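Local coordinates for protein phosphodiesterase (Pseudomonas aeruginosa, PDB 4G75) that is a colicin M-like bacteriocin that binds magnesium and, as in its family, probably kills related bacteria by cleaving the lipid-linked precursor of peptidoglycan, at residues 61-69 with 260-269; 189-200 with 212-223. All coordinates share one frame; numbering follows the deposited sequence.

Contact 1 (61-69 with 260-269); sequences LWAQWANWG and RLGREVGQKF
Three tryptophans from the end of helix 55-65 and the Schellman turn that closes it, W62, W65 and W68, pack against helix 255-264 and the turns after it. W68 and R260 form a cation-pi stack: the extended arginine runs over one indole face, its guanidinium lying flat with the planes 14° apart and CZ 3.5 Å from the centroid of the W68 five-membered ring. R260 CD covers the six-membered ring of the same indole. The E264 carboxylate links both the W62 and W68 indoles to R260. E264 OE1 accepts W68 NE1 at 2.8 Å on the syn side and W62 NE1 at 3.0 Å on the anti side, both tilted to the same face of the carboxylate plane, and each indole N-H points to it within its own ring plane; the bond from W62 is nearly straight (175°). OE2 of E264 takes R260 NE at 2.9 Å in a salt bridge, so one carboxylate fixes the rotation of two indoles and of the guanidinium stacked on one of them. A water accepts from R260 NH1 and donates to W68 O, joining the far end of the arginine to the backbone. Over one face of W62, L261 CD1 makes a CH-pi contact, 3.4 Å from the centroid of the five-membered ring. With its CG anti to the backbone N (chi1 -164°), W65 offers a ring face to K268, whose CD lies 3.3 Å from W65 CZ2. Helix 81-102 packs against W62 and W65 through F85 and I86, and helix 143-153 against L261, V265 and F269.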
# COMPACT_ATOMS: atom_id res chain seq x y z
N LEU A 61 -5.42 5.20 17.53
CA LEU A 61 -6.40 4.24 18.00
C LEU A 61 -5.72 3.16 18.83
O LEU A 61 -6.15 2.87 19.95
CB LEU A 61 -7.13 3.59 16.81
CG LEU A 61 -7.97 4.57 15.99
CD1 LEU A 61 -8.58 3.89 14.78
CD2 LEU A 61 -9.05 5.20 16.87
N TRP A 62 -4.66 2.57 18.29
CA TRP A 62 -3.96 1.49 18.98
C TRP A 62 -3.38 1.95 20.31
O TRP A 62 -3.49 1.24 21.31
CB TRP A 62 -2.85 0.89 18.11
CG TRP A 62 -2.25 -0.33 18.73
CD1 TRP A 62 -1.14 -0.39 19.54
CD2 TRP A 62 -2.76 -1.67 18.65
NE1 TRP A 62 -0.92 -1.69 19.93
CE2 TRP A 62 -1.89 -2.49 19.40
CE3 TRP A 62 -3.84 -2.25 17.99
CZ2 TRP A 62 -2.08 -3.87 19.52
CZ3 TRP A 62 -4.03 -3.62 18.11
CH2 TRP A 62 -3.16 -4.41 18.87
N ALA A 63 -2.75 3.12 20.31
CA ALA A 63 -2.13 3.63 21.52
C ALA A 63 -3.17 3.73 22.63
O ALA A 63 -2.86 3.50 23.80
CB ALA A 63 -1.48 4.98 21.27
N GLN A 64 -4.40 4.06 22.27
CA GLN A 64 -5.49 4.10 23.25
C GLN A 64 -5.85 2.69 23.69
O GLN A 64 -5.86 2.38 24.88
CB GLN A 64 -6.73 4.77 22.65
CG GLN A 64 -6.57 6.24 22.32
CD GLN A 64 -7.75 6.77 21.53
OE1 GLN A 64 -8.83 7.00 22.08
NE2 GLN A 64 -7.55 6.97 20.24
N TRP A 65 -6.15 1.85 22.71
CA TRP A 65 -6.52 0.46 22.94
C TRP A 65 -5.52 -0.22 23.87
O TRP A 65 -5.89 -0.85 24.86
CB TRP A 65 -6.55 -0.28 21.61
CG TRP A 65 -7.26 -1.59 21.61
CD1 TRP A 65 -7.73 -2.26 22.69
CD2 TRP A 65 -7.52 -2.41 20.47
NE1 TRP A 65 -8.31 -3.45 22.29
CE2 TRP A 65 -8.19 -3.56 20.93
CE3 TRP A 65 -7.28 -2.27 19.10
CZ2 TRP A 65 -8.60 -4.58 20.07
CZ3 TRP A 65 -7.69 -3.28 18.25
CH2 TRP A 65 -8.34 -4.42 18.74
N ALA A 66 -4.23 -0.08 23.55
CA ALA A 66 -3.18 -0.81 24.27
C ALA A 66 -2.59 -0.01 25.42
O ALA A 66 -1.62 -0.45 26.05
CB ALA A 66 -2.08 -1.25 23.31
N ASN A 67 -3.15 1.16 25.70
CA ASN A 67 -2.70 1.99 26.82
C ASN A 67 -1.21 2.30 26.76
O ASN A 67 -0.48 2.07 27.73
CB ASN A 67 -3.04 1.31 28.14
CG ASN A 67 -4.52 1.11 28.34
OD1 ASN A 67 -4.99 -0.00 28.59
ND2 ASN A 67 -5.28 2.19 28.21
N TRP A 68 -0.76 2.81 25.62
CA TRP A 68 0.63 3.20 25.49
C TRP A 68 0.89 4.46 26.29
O TRP A 68 2.01 4.69 26.74
CB TRP A 68 0.97 3.48 24.03
CG TRP A 68 1.14 2.27 23.18
CD1 TRP A 68 0.87 0.98 23.52
CD2 TRP A 68 1.58 2.25 21.82
NE1 TRP A 68 1.14 0.14 22.46
CE2 TRP A 68 1.57 0.90 21.40
CE3 TRP A 68 1.99 3.23 20.92
CZ2 TRP A 68 1.96 0.52 20.12
CZ3 TRP A 68 2.38 2.85 19.65
CH2 TRP A 68 2.36 1.51 19.26
N GLY A 69 -0.14 5.28 26.46
CA GLY A 69 -0.01 6.56 27.13
C GLY A 69 0.83 7.54 26.32
O GLY A 69 1.40 8.47 26.87
N ARG A 260 6.50 -0.71 17.06
CA ARG A 260 5.86 -1.18 18.28
C ARG A 260 4.53 -1.84 17.97
O ARG A 260 4.23 -2.92 18.47
CB ARG A 260 5.68 -0.04 19.29
CG ARG A 260 5.20 -0.53 20.65
CD ARG A 260 5.09 0.61 21.66
NE ARG A 260 4.48 0.15 22.90
CZ ARG A 260 4.38 0.88 24.01
NH1 ARG A 260 4.86 2.12 24.02
NH2 ARG A 260 3.80 0.38 25.09
N LEU A 261 3.73 -1.19 17.12
CA LEU A 261 2.46 -1.77 16.68
C LEU A 261 2.67 -3.17 16.10
O LEU A 261 1.92 -4.10 16.41
CB LEU A 261 1.79 -0.86 15.65
CG LEU A 261 0.50 -1.39 15.01
CD1 LEU A 261 -0.54 -1.69 16.07
CD2 LEU A 261 -0.04 -0.41 13.98
N GLY A 262 3.67 -3.32 15.24
CA GLY A 262 3.93 -4.59 14.60
C GLY A 262 4.26 -5.69 15.59
O GLY A 262 3.96 -6.86 15.36
N ARG A 263 4.88 -5.31 16.70
CA ARG A 263 5.26 -6.28 17.72
C ARG A 263 4.09 -6.67 18.63
O ARG A 263 4.14 -7.69 19.30
CB ARG A 263 6.42 -5.74 18.56
CG ARG A 263 7.74 -5.77 17.82
CD ARG A 263 8.77 -4.84 18.43
NE ARG A 263 10.00 -4.83 17.63
CZ ARG A 263 11.03 -4.03 17.86
NH1 ARG A 263 10.99 -3.17 18.87
NH2 ARG A 263 12.10 -4.09 17.08
N GLU A 264 3.04 -5.86 18.63
CA GLU A 264 1.93 -6.08 19.54
C GLU A 264 0.64 -6.53 18.85
O GLU A 264 -0.21 -7.15 19.47
CB GLU A 264 1.63 -4.80 20.33
CG GLU A 264 2.81 -4.24 21.08
CD GLU A 264 2.44 -3.04 21.91
OE1 GLU A 264 1.26 -2.61 21.84
OE2 GLU A 264 3.31 -2.52 22.63
N VAL A 265 0.50 -6.20 17.58
CA VAL A 265 -0.79 -6.36 16.91
C VAL A 265 -1.29 -7.81 16.89
O VAL A 265 -2.50 -8.07 16.93
CB VAL A 265 -0.77 -5.75 15.49
CG1 VAL A 265 0.02 -6.64 14.54
CG2 VAL A 265 -2.18 -5.51 14.99
N GLY A 266 -0.36 -8.76 16.84
CA GLY A 266 -0.71 -10.17 16.81
C GLY A 266 -1.36 -10.68 18.10
O GLY A 266 -1.98 -11.74 18.11
N GLN A 267 -1.21 -9.92 19.18
CA GLN A 267 -1.86 -10.26 20.43
C GLN A 267 -3.37 -10.24 20.25
O GLN A 267 -4.10 -11.02 20.86
CB GLN A 267 -1.51 -9.25 21.52
CG GLN A 267 -0.06 -8.85 21.59
CD GLN A 267 0.69 -9.57 22.68
OE1 GLN A 267 1.10 -10.71 22.52
NE2 GLN A 267 0.88 -8.89 23.81
N LYS A 268 -3.83 -9.33 19.39
CA LYS A 268 -5.26 -9.08 19.24
C LYS A 268 -5.80 -9.55 17.90
O LYS A 268 -6.95 -9.98 17.80
CB LYS A 268 -5.55 -7.59 19.46
CG LYS A 268 -5.08 -7.10 20.82
CD LYS A 268 -5.72 -5.78 21.20
CE LYS A 268 -5.63 -5.54 22.71
NZ LYS A 268 -6.40 -6.55 23.49
N PHE A 269 -4.96 -9.47 16.87
CA PHE A 269 -5.31 -10.00 15.56
C PHE A 269 -4.59 -11.32 15.42
O PHE A 269 -3.50 -11.40 14.85
CB PHE A 269 -4.91 -9.01 14.46
CG PHE A 269 -5.85 -7.85 14.32
CD1 PHE A 269 -6.82 -7.84 13.33
CD2 PHE A 269 -5.77 -6.76 15.17
CE1 PHE A 269 -7.70 -6.77 13.19
CE2 PHE A 269 -6.64 -5.68 15.04
CZ PHE A 269 -7.60 -5.69 14.05
O HOH W 1 4.26 3.04 26.69

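Contact 2 (189-200 with 212-223); sequences QTTVDFNVPYAT and GEITLRIVGILV. With MG (magnesium ion), chain B; EDO (1,2-ethanediol), chain G; EDO (1,2-ethanediol), chain C.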
# COMPACT_ATOMS: atom_id res chain seq x y z
N GLN A 189 24.51 -10.57 -31.38
CA GLN A 189 23.31 -10.70 -30.56
C GLN A 189 23.53 -11.62 -29.36
O GLN A 189 24.02 -12.74 -29.51
CB GLN A 189 22.16 -11.22 -31.43
CG GLN A 189 20.90 -11.59 -30.67
CD GLN A 189 19.80 -12.07 -31.60
OE1 GLN A 189 19.03 -12.96 -31.26
NE2 GLN A 189 19.72 -11.46 -32.78
N THR A 190 23.16 -11.13 -28.18
CA THR A 190 23.33 -11.86 -26.92
C THR A 190 22.02 -11.88 -26.13
O THR A 190 21.30 -10.89 -26.12
CB THR A 190 24.39 -11.18 -26.02
OG1 THR A 190 25.68 -11.25 -26.65
CG2 THR A 190 24.45 -11.85 -24.65
N THR A 191 21.75 -12.98 -25.44
CA THR A 191 20.59 -13.03 -24.57
C THR A 191 20.98 -12.48 -23.21
O THR A 191 22.00 -12.88 -22.64
CB THR A 191 20.05 -14.46 -24.40
OG1 THR A 191 19.65 -14.97 -25.68
CG2 THR A 191 18.86 -14.47 -23.46
N VAL A 192 20.17 -11.55 -22.70
CA VAL A 192 20.45 -10.89 -21.45
C VAL A 192 19.41 -11.34 -20.44
O VAL A 192 18.22 -11.39 -20.75
CB VAL A 192 20.38 -9.36 -21.59
CG1 VAL A 192 20.58 -8.70 -20.24
CG2 VAL A 192 21.43 -8.87 -22.59
N ASP A 193 19.86 -11.69 -19.24
CA ASP A 193 18.96 -12.14 -18.19
C ASP A 193 19.69 -12.04 -16.86
O ASP A 193 20.55 -12.85 -16.54
CB ASP A 193 18.52 -13.58 -18.47
CG ASP A 193 17.35 -14.02 -17.62
OD1 ASP A 193 16.93 -13.27 -16.70
OD2 ASP A 193 16.84 -15.13 -17.87
N PHE A 194 19.35 -11.01 -16.08
CA PHE A 194 19.96 -10.85 -14.77
C PHE A 194 18.98 -10.30 -13.72
O PHE A 194 17.93 -9.75 -14.05
CB PHE A 194 21.24 -10.00 -14.84
CG PHE A 194 21.02 -8.58 -15.31
CD1 PHE A 194 20.74 -7.57 -14.41
CD2 PHE A 194 21.16 -8.25 -16.65
CE1 PHE A 194 20.55 -6.27 -14.84
CE2 PHE A 194 20.98 -6.94 -17.08
CZ PHE A 194 20.68 -5.95 -16.18
N ASN A 195 19.34 -10.48 -12.45
CA ASN A 195 18.51 -10.03 -11.33
C ASN A 195 19.17 -8.87 -10.61
O ASN A 195 20.38 -8.84 -10.45
CB ASN A 195 18.29 -11.18 -10.33
CG ASN A 195 17.71 -12.40 -10.99
OD1 ASN A 195 16.80 -12.30 -11.81
ND2 ASN A 195 18.23 -13.58 -10.64
N VAL A 196 18.36 -7.90 -10.19
CA VAL A 196 18.88 -6.73 -9.49
C VAL A 196 17.91 -6.26 -8.42
O VAL A 196 16.71 -6.12 -8.67
CB VAL A 196 19.20 -5.54 -10.45
CG1 VAL A 196 19.33 -6.02 -11.88
CG2 VAL A 196 18.14 -4.44 -10.34
N PRO A 197 18.42 -6.02 -7.20
CA PRO A 197 17.58 -5.45 -6.15
C PRO A 197 17.26 -4.00 -6.49
O PRO A 197 18.09 -3.30 -7.09
CB PRO A 197 18.47 -5.52 -4.90
CG PRO A 197 19.56 -6.50 -5.25
CD PRO A 197 19.77 -6.37 -6.72
N TYR A 198 16.07 -3.55 -6.11
CA TYR A 198 15.63 -2.22 -6.47
C TYR A 198 14.86 -1.62 -5.31
O TYR A 198 13.89 -2.21 -4.84
CB TYR A 198 14.77 -2.26 -7.72
CG TYR A 198 14.61 -0.91 -8.38
CD1 TYR A 198 15.53 -0.46 -9.32
CD2 TYR A 198 13.54 -0.09 -8.07
CE1 TYR A 198 15.38 0.78 -9.94
CE2 TYR A 198 13.39 1.16 -8.66
CZ TYR A 198 14.31 1.59 -9.59
OH TYR A 198 14.16 2.82 -10.19
N ALA A 199 15.31 -0.46 -4.86
CA ALA A 199 14.66 0.24 -3.76
C ALA A 199 13.52 1.06 -4.33
O ALA A 199 13.75 2.13 -4.90
CB ALA A 199 15.65 1.14 -3.04
N THR A 200 12.30 0.56 -4.21
CA THR A 200 11.17 1.24 -4.85
C THR A 200 10.91 2.62 -4.25
O THR A 200 10.36 3.49 -4.93
CB THR A 200 9.89 0.38 -4.83
OG1 THR A 200 9.44 0.20 -3.48
CG2 THR A 200 10.14 -0.98 -5.47
N GLY A 212 8.71 -2.03 -0.56
CA GLY A 212 10.08 -1.61 -0.28
C GLY A 212 11.07 -2.09 -1.33
O GLY A 212 10.90 -1.83 -2.52
N GLU A 213 12.12 -2.77 -0.89
CA GLU A 213 13.09 -3.32 -1.83
C GLU A 213 12.55 -4.60 -2.46
O GLU A 213 12.12 -5.51 -1.75
CB GLU A 213 14.44 -3.61 -1.16
CG GLU A 213 15.52 -3.98 -2.16
CD GLU A 213 16.78 -4.54 -1.52
OE1 GLU A 213 17.77 -3.80 -1.41
OE2 GLU A 213 16.77 -5.73 -1.13
N ILE A 214 12.58 -4.67 -3.79
CA ILE A 214 12.14 -5.86 -4.49
C ILE A 214 13.28 -6.32 -5.38
O ILE A 214 14.28 -5.63 -5.50
CB ILE A 214 10.90 -5.59 -5.35
CG1 ILE A 214 11.19 -4.51 -6.39
CG2 ILE A 214 9.73 -5.16 -4.46
CD1 ILE A 214 10.03 -4.23 -7.33
N THR A 215 13.14 -7.49 -5.98
CA THR A 215 14.15 -7.96 -6.93
C THR A 215 13.56 -7.87 -8.32
O THR A 215 12.50 -8.43 -8.60
CB THR A 215 14.56 -9.42 -6.64
OG1 THR A 215 15.04 -9.53 -5.29
CG2 THR A 215 15.67 -9.86 -7.60
N LEU A 216 14.24 -7.13 -9.20
CA LEU A 216 13.82 -7.04 -10.59
C LEU A 216 14.55 -8.09 -11.42
O LEU A 216 15.61 -8.59 -11.03
CB LEU A 216 14.11 -5.65 -11.16
CG LEU A 216 13.43 -4.45 -10.49
CD1 LEU A 216 13.82 -3.17 -11.21
CD2 LEU A 216 11.91 -4.63 -10.48
N ARG A 217 13.96 -8.42 -12.56
CA ARG A 217 14.61 -9.27 -13.55
C ARG A 217 14.63 -8.53 -14.87
O ARG A 217 13.58 -8.11 -15.37
CB ARG A 217 13.84 -10.58 -13.70
CG ARG A 217 14.56 -11.60 -14.57
CD ARG A 217 13.77 -12.89 -14.67
NE ARG A 217 14.53 -13.92 -15.35
CZ ARG A 217 14.17 -15.20 -15.43
NH1 ARG A 217 13.04 -15.60 -14.86
NH2 ARG A 217 14.93 -16.07 -16.08
N ILE A 218 15.82 -8.38 -15.44
CA ILE A 218 16.00 -7.71 -16.72
C ILE A 218 16.29 -8.76 -17.76
O ILE A 218 17.31 -9.45 -17.69
CB ILE A 218 17.14 -6.68 -16.67
CG1 ILE A 218 16.72 -5.46 -15.83
CG2 ILE A 218 17.48 -6.18 -18.08
CD1 ILE A 218 16.65 -5.72 -14.36
N VAL A 219 15.40 -8.88 -18.74
CA VAL A 219 15.54 -9.92 -19.75
C VAL A 219 15.27 -9.38 -21.15
O VAL A 219 14.32 -8.64 -21.37
CB VAL A 219 14.58 -11.10 -19.47
CG1 VAL A 219 13.14 -10.63 -19.47
CG2 VAL A 219 14.79 -12.21 -20.48
N GLY A 220 16.13 -9.74 -22.09
CA GLY A 220 15.98 -9.27 -23.45
C GLY A 220 17.13 -9.64 -24.35
O GLY A 220 17.91 -10.56 -24.06
N ILE A 221 17.24 -8.92 -25.45
CA ILE A 221 18.27 -9.21 -26.44
C ILE A 221 19.15 -7.98 -26.61
O ILE A 221 18.65 -6.89 -26.88
CB ILE A 221 17.64 -9.56 -27.79
CG1 ILE A 221 16.78 -10.81 -27.66
CG2 ILE A 221 18.72 -9.75 -28.84
CD1 ILE A 221 16.18 -11.28 -28.96
N LEU A 222 20.45 -8.17 -26.44
CA LEU A 222 21.42 -7.12 -26.67
C LEU A 222 22.08 -7.34 -28.03
O LEU A 222 22.43 -8.47 -28.37
CB LEU A 222 22.49 -7.16 -25.59
CG LEU A 222 23.70 -6.25 -25.78
CD1 LEU A 222 23.32 -4.79 -25.64
CD2 LEU A 222 24.79 -6.62 -24.78
N VAL A 223 22.24 -6.27 -28.80
CA VAL A 223 23.06 -6.33 -30.00
C VAL A 223 24.21 -5.34 -29.89
O VAL A 223 23.99 -4.15 -29.64
CB VAL A 223 22.25 -6.01 -31.28
CG1 VAL A 223 23.17 -5.97 -32.50
CG2 VAL A 223 21.16 -7.06 -31.47
MG MG B . 10.63 -5.85 0.08
C1 EDO G . 17.84 1.39 -5.90
O1 EDO G . 17.83 0.04 -5.43
C2 EDO G . 16.64 1.63 -6.80
O2 EDO G . 16.93 2.73 -7.68
C1 EDO C . 10.68 -12.98 -12.48
O1 EDO C . 11.02 -14.18 -13.17
C2 EDO C . 9.17 -12.83 -12.50
O2 EDO C . 8.74 -12.87 -13.87
O HOH W 2 12.17 -7.67 0.99
O HOH W 3 9.43 -5.90 2.31
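In R217 and D193 alike CG stands anti to the backbone N (chi1 -172° and -166°), which, with the arginine extended to NE, brings the two charged ends together. The grip is side-on: R217 NE gives D193 OD1 a bond of 2.8 Å and R217 NH2 gives D193 OD2 another of 2.8 Å, each carboxylate oxygen using its syn lone pair, with the two planes nearly coplanar. The pair is diagonal, for D193 faces V219 and R217 faces N195 in the antiparallel register of strands 188-199 and 213-224. N195 lies alongside R217, its OD1 3.6 Å from R217 CG and hydrogen-bonded to Y239 OH of strand 229-243. On the other face of the sheet, F194 takes chi1 63°, between its backbone N and carbonyl carbon, which lays the ring over I218; I218 CB stands 3.9 Å from the ring centroid. F194 and V196 also touch helix 176-184. Next along that face, L216 CD1 packs 3.7 Å from Y198 CG, while Y198 OH bonds to D203. Pairs of N-H...O=C hydrogen bonds join the strands from T190-L222 to Y198-I214. Beyond them G212 O accepts both T200 N, from above the carbonyl plane, and T200 OG1, the latter at 2.7 Å. Beside this closure E213 O binds magnesium at 2.4 Å, with V211 O, D241 OD2 and two waters completing the five ligands. E213 binds through its carbonyl oxygen, not its side chain, so this ligand's position depends on the backbone course, and the adjacent strand pairing probably helps to hold it; D241 binds through its carboxylate.

The two contacts lie on opposite sides of the chain's centre, with their own centres about 40 Å apart and nearest atoms about 16 Å apart. Along the chain, 61-69 comes first, then both strands of contact 2, then 260-269. Contact 1 is thus a long-range pairing across 190 residues, whereas contact 2 is local, its strands separated by 11 residues that include helix 205-208. They share no helix or strand: contact 1 belongs to the helical part, contact 2 to the mixed sheet. Strand 229-243 pairs with strand 213-224 and brings D241 to the magnesium before the chain returns through helix 255-264 to the N-terminal helices.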